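Local structure of NG, ng-dimethylarginine dimethylaminohydrolase (1H70) at residues N174-A179 / P186-F191. The protein hydrolyses the methylated arginines N(G),N(G)-dimethyl-L-arginine and N(G)-monomethyl-L-arginine to L-citrulline and dimethylamine or methylamine. The protein carries 1 engineered substitution. Numbering follows the deposited sequence.
Sequences NNLLAA and PEFQDF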
ATOM      1  N   ASN A 174     -12.092  -2.540 -13.386  1.00 17.10           N
ATOM      2  CA  ASN A 174     -13.273  -2.350 -12.563  1.00 17.19           C
ATOM      3  C   ASN A 174     -13.453  -3.406 -11.469  1.00 17.13           C
ATOM      4  O   ASN A 174     -14.486  -3.457 -10.843  1.00 17.51           O
ATOM      5  CB  ASN A 174     -14.556  -2.252 -13.435  1.00 16.87           C
ATOM      6  CG  ASN A 174     -15.628  -1.399 -12.785  1.00 17.76           C
ATOM      7  OD1 ASN A 174     -15.329  -0.362 -12.203  1.00 16.51           O
ATOM      8  ND2 ASN A 174     -16.888  -1.813 -12.881  1.00 16.19           N
ATOM      9  N   ASN A 175     -12.438  -4.233 -11.220  1.00 15.86           N
ATOM     10  CA  ASN A 175     -12.554  -5.296 -10.225  1.00 15.14           C
ATOM     11  C   ASN A 175     -12.002  -4.780  -8.920  1.00 15.38           C
ATOM     12  O   ASN A 175     -10.822  -4.431  -8.885  1.00 15.92           O
ATOM     13  CB  ASN A 175     -11.784  -6.542 -10.677  1.00 15.18           C
ATOM     14  CG  ASN A 175     -12.391  -7.139 -11.933  1.00 14.59           C
ATOM     15  OD1 ASN A 175     -13.611  -7.166 -12.030  1.00 17.30           O
ATOM     16  ND2 ASN A 175     -11.583  -7.568 -12.902  1.00 13.63           N
ATOM     17  N   LEU A 176     -12.854  -4.697  -7.903  1.00 13.96           N
ATOM     18  CA  LEU A 176     -12.471  -4.161  -6.596  1.00 12.77           C
ATOM     19  C   LEU A 176     -12.603  -5.169  -5.456  1.00 13.14           C
ATOM     20  O   LEU A 176     -13.691  -5.668  -5.215  1.00 13.87           O
ATOM     21  CB  LEU A 176     -13.357  -2.950  -6.283  1.00 12.54           C
ATOM     22  CG  LEU A 176     -13.080  -2.219  -4.945  1.00 12.14           C
ATOM     23  CD1 LEU A 176     -11.686  -1.539  -4.970  1.00 12.50           C
ATOM     24  CD2 LEU A 176     -14.156  -1.141  -4.657  1.00 12.60           C
ATOM     25  N   LEU A 177     -11.522  -5.454  -4.734  1.00 12.19           N
ATOM     26  CA  LEU A 177     -11.635  -6.317  -3.550  1.00 12.99           C
ATOM     27  C   LEU A 177     -12.131  -5.443  -2.390  1.00 13.08           C
ATOM     28  O   LEU A 177     -11.631  -4.332  -2.189  1.00 11.71           O
ATOM     29  CB  LEU A 177     -10.275  -6.919  -3.121  1.00 13.33           C
ATOM     30  CG  LEU A 177      -9.527  -7.795  -4.138  1.00 14.46           C
ATOM     31  CD1 LEU A 177      -8.264  -8.361  -3.508  1.00 15.07           C
ATOM     32  CD2 LEU A 177     -10.433  -8.942  -4.636  1.00 14.28           C
ATOM     33  N   ALA A 178     -13.126  -5.916  -1.644  1.00 13.53           N
ATOM     34  CA  ALA A 178     -13.639  -5.148  -0.516  1.00 14.04           C
ATOM     35  C   ALA A 178     -14.027  -6.029   0.658  1.00 13.95           C
ATOM     36  O   ALA A 178     -14.610  -7.113   0.503  1.00 13.61           O
ATOM     37  CB  ALA A 178     -14.824  -4.275  -0.892  1.00 14.18           C
ATOM     38  N   ALA A 179     -13.638  -5.540   1.837  1.00 13.68           N
ATOM     39  CA  ALA A 179     -13.948  -6.179   3.101  1.00 15.44           C
ATOM     40  C   ALA A 179     -14.550  -5.197   4.077  1.00 16.03           C
ATOM     41  O   ALA A 179     -14.373  -3.981   3.977  1.00 16.57           O
ATOM     42  CB  ALA A 179     -12.689  -6.773   3.741  1.00 15.34           C
ATOM     43  N   PRO A 186     -21.602   3.628  -0.959  1.00 18.16           N
ATOM     44  CA  PRO A 186     -22.215   4.149  -2.192  1.00 17.70           C
ATOM     45  C   PRO A 186     -21.181   4.505  -3.244  1.00 17.46           C
ATOM     46  O   PRO A 186     -21.442   4.270  -4.429  1.00 16.40           O
ATOM     47  CB  PRO A 186     -22.944   5.408  -1.735  1.00 17.97           C
ATOM     48  CG  PRO A 186     -23.200   5.182  -0.275  1.00 19.70           C
ATOM     49  CD  PRO A 186     -22.003   4.407   0.226  1.00 17.98           C
ATOM     50  N   GLU A 187     -20.039   5.067  -2.829  1.00 17.22           N
ATOM     51  CA  GLU A 187     -19.005   5.457  -3.794  1.00 17.41           C
ATOM     52  C   GLU A 187     -18.437   4.285  -4.580  1.00 16.97           C
ATOM     53  O   GLU A 187     -17.824   4.508  -5.616  1.00 16.88           O
ATOM     54  CB  GLU A 187     -17.728   6.045  -3.166  1.00 18.56           C
ATOM     55  CG  GLU A 187     -17.565   6.941  -1.982  1.00 21.64           C
ATOM     56  CD  GLU A 187     -17.810   6.340  -0.614  1.00 21.32           C
ATOM     57  OE1 GLU A 187     -16.955   6.501   0.289  1.00 20.11           O
ATOM     58  OE2 GLU A 187     -18.906   5.794  -0.402  1.00 19.26           O
ATOM     59  N   PHE A 188     -18.545   3.065  -4.063  1.00 16.01           N
ATOM     60  CA  PHE A 188     -17.928   1.925  -4.752  1.00 16.82           C
ATOM     61  C   PHE A 188     -18.935   0.999  -5.477  1.00 17.51           C
ATOM     62  O   PHE A 188     -18.546  -0.052  -6.014  1.00 16.62           O
ATOM     63  CB  PHE A 188     -17.110   1.072  -3.761  1.00 16.18           C
ATOM     64  CG  PHE A 188     -16.014   1.795  -3.019  1.00 16.00           C
ATOM     65  CD1 PHE A 188     -15.771   1.488  -1.680  1.00 16.25           C
ATOM     66  CD2 PHE A 188     -15.200   2.723  -3.642  1.00 15.88           C
ATOM     67  CE1 PHE A 188     -14.759   2.140  -0.969  1.00 17.12           C
ATOM     68  CE2 PHE A 188     -14.188   3.365  -2.940  1.00 14.97           C
ATOM     69  CZ  PHE A 188     -13.971   3.077  -1.617  1.00 16.98           C
ATOM     70  N   GLN A 189     -20.215   1.359  -5.487  1.00 18.99           N
ATOM     71  CA  GLN A 189     -21.214   0.471  -6.086  1.00 19.48           C
ATOM     72  C   GLN A 189     -21.175   0.292  -7.612  1.00 19.96           C
ATOM     73  O   GLN A 189     -21.782  -0.656  -8.111  1.00 18.24           O
ATOM     74  CB  GLN A 189     -22.634   0.810  -5.600  1.00 20.68           C
ATOM     75  CG  GLN A 189     -22.841   0.639  -4.098  1.00 22.50           C
ATOM     76  CD  GLN A 189     -22.341  -0.675  -3.511  1.00 23.97           C
ATOM     77  OE1 GLN A 189     -22.848  -1.763  -3.829  1.00 22.72           O
ATOM     78  NE2 GLN A 189     -21.315  -0.570  -2.622  1.00 20.95           N
ATOM     79  N   ASP A 190     -20.483   1.148  -8.372  1.00 20.08           N
ATOM     80  CA  ASP A 190     -20.454   0.872  -9.806  1.00 21.19           C
ATOM     81  C   ASP A 190     -19.264  -0.028 -10.144  1.00 20.70           C
ATOM     82  O   ASP A 190     -19.056  -0.404 -11.281  1.00 19.74           O
ATOM     83  CB  ASP A 190     -20.572   2.121 -10.670  1.00 23.39           C
ATOM     84  CG  ASP A 190     -22.005   2.682 -10.707  1.00 26.17           C
ATOM     85  OD1 ASP A 190     -22.977   1.991 -10.323  1.00 30.37           O
ATOM     86  OD2 ASP A 190     -22.213   3.842 -11.115  1.00 33.91           O
ATOM     87  N   PHE A 191     -18.492  -0.407  -9.120  1.00 20.11           N
ATOM     88  CA  PHE A 191     -17.375  -1.319  -9.335  1.00 19.51           C
ATOM     89  C   PHE A 191     -17.924  -2.756  -9.287  1.00 19.63           C
ATOM     90  O   PHE A 191     -19.013  -2.974  -8.789  1.00 20.19           O
ATOM     91  CB  PHE A 191     -16.348  -1.230  -8.202  1.00 20.12           C
ATOM     92  CG  PHE A 191     -15.499   0.032  -8.197  1.00 19.88           C
ATOM     93  CD1 PHE A 191     -15.919   1.158  -7.521  1.00 20.97           C
ATOM     94  CD2 PHE A 191     -14.279   0.064  -8.841  1.00 21.43           C
ATOM     95  CE1 PHE A 191     -15.156   2.312  -7.492  1.00 21.38           C
ATOM     96  CE2 PHE A 191     -13.500   1.218  -8.824  1.00 22.12           C
ATOM     97  CZ  PHE A 191     -13.935   2.338  -8.143  1.00 21.60           C
TER
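Leu176 packs against the two phenylalanines of the loop that follows its strand. Its CB already points to the loop; with CG anti to the backbone N (chi1 -179°), the second torsion then brings the methyl CD2 to the rings, and this methyl does most of the touching. CD2 sits in the corner the two residues form, over a face of the Phe191 ring, 4.2 Å from the ring centroid and offset toward the rim, a CH-pi contact, and against Phe188 CB at 3.8 Å. Leu176 CB adds a contact with Phe191 CB at 3.9 Å. Leucine suits this place because it is apolar and long enough for a terminal methyl to reach both rings. Met120 of strand 119-122 also touches Leu176 and Phe188.

The other end is polar and nearer solvent. Here Asn174, partly exposed, sends ND2 to Asp190 O at 3.0 Å in a nearly straight bond (168°) that lies on a carbonyl lone pair and almost in the amide plane. Asn174 OD1 lies 3.5 Å from Phe191 CD2, amide and ring planes 23° apart; asparagine suits because its flat amide can lie along the ring while ND2 donates.

Phe188 to Phe191 forms a type I turn, closed by Phe191 N to Phe188 O at 3.1 Å. It leads the chain into strand 192-195, and the arrangement is that of a crossover loop joining two adjacent parallel strands, 175-178 and 192-195, of a small mixed beta sheet.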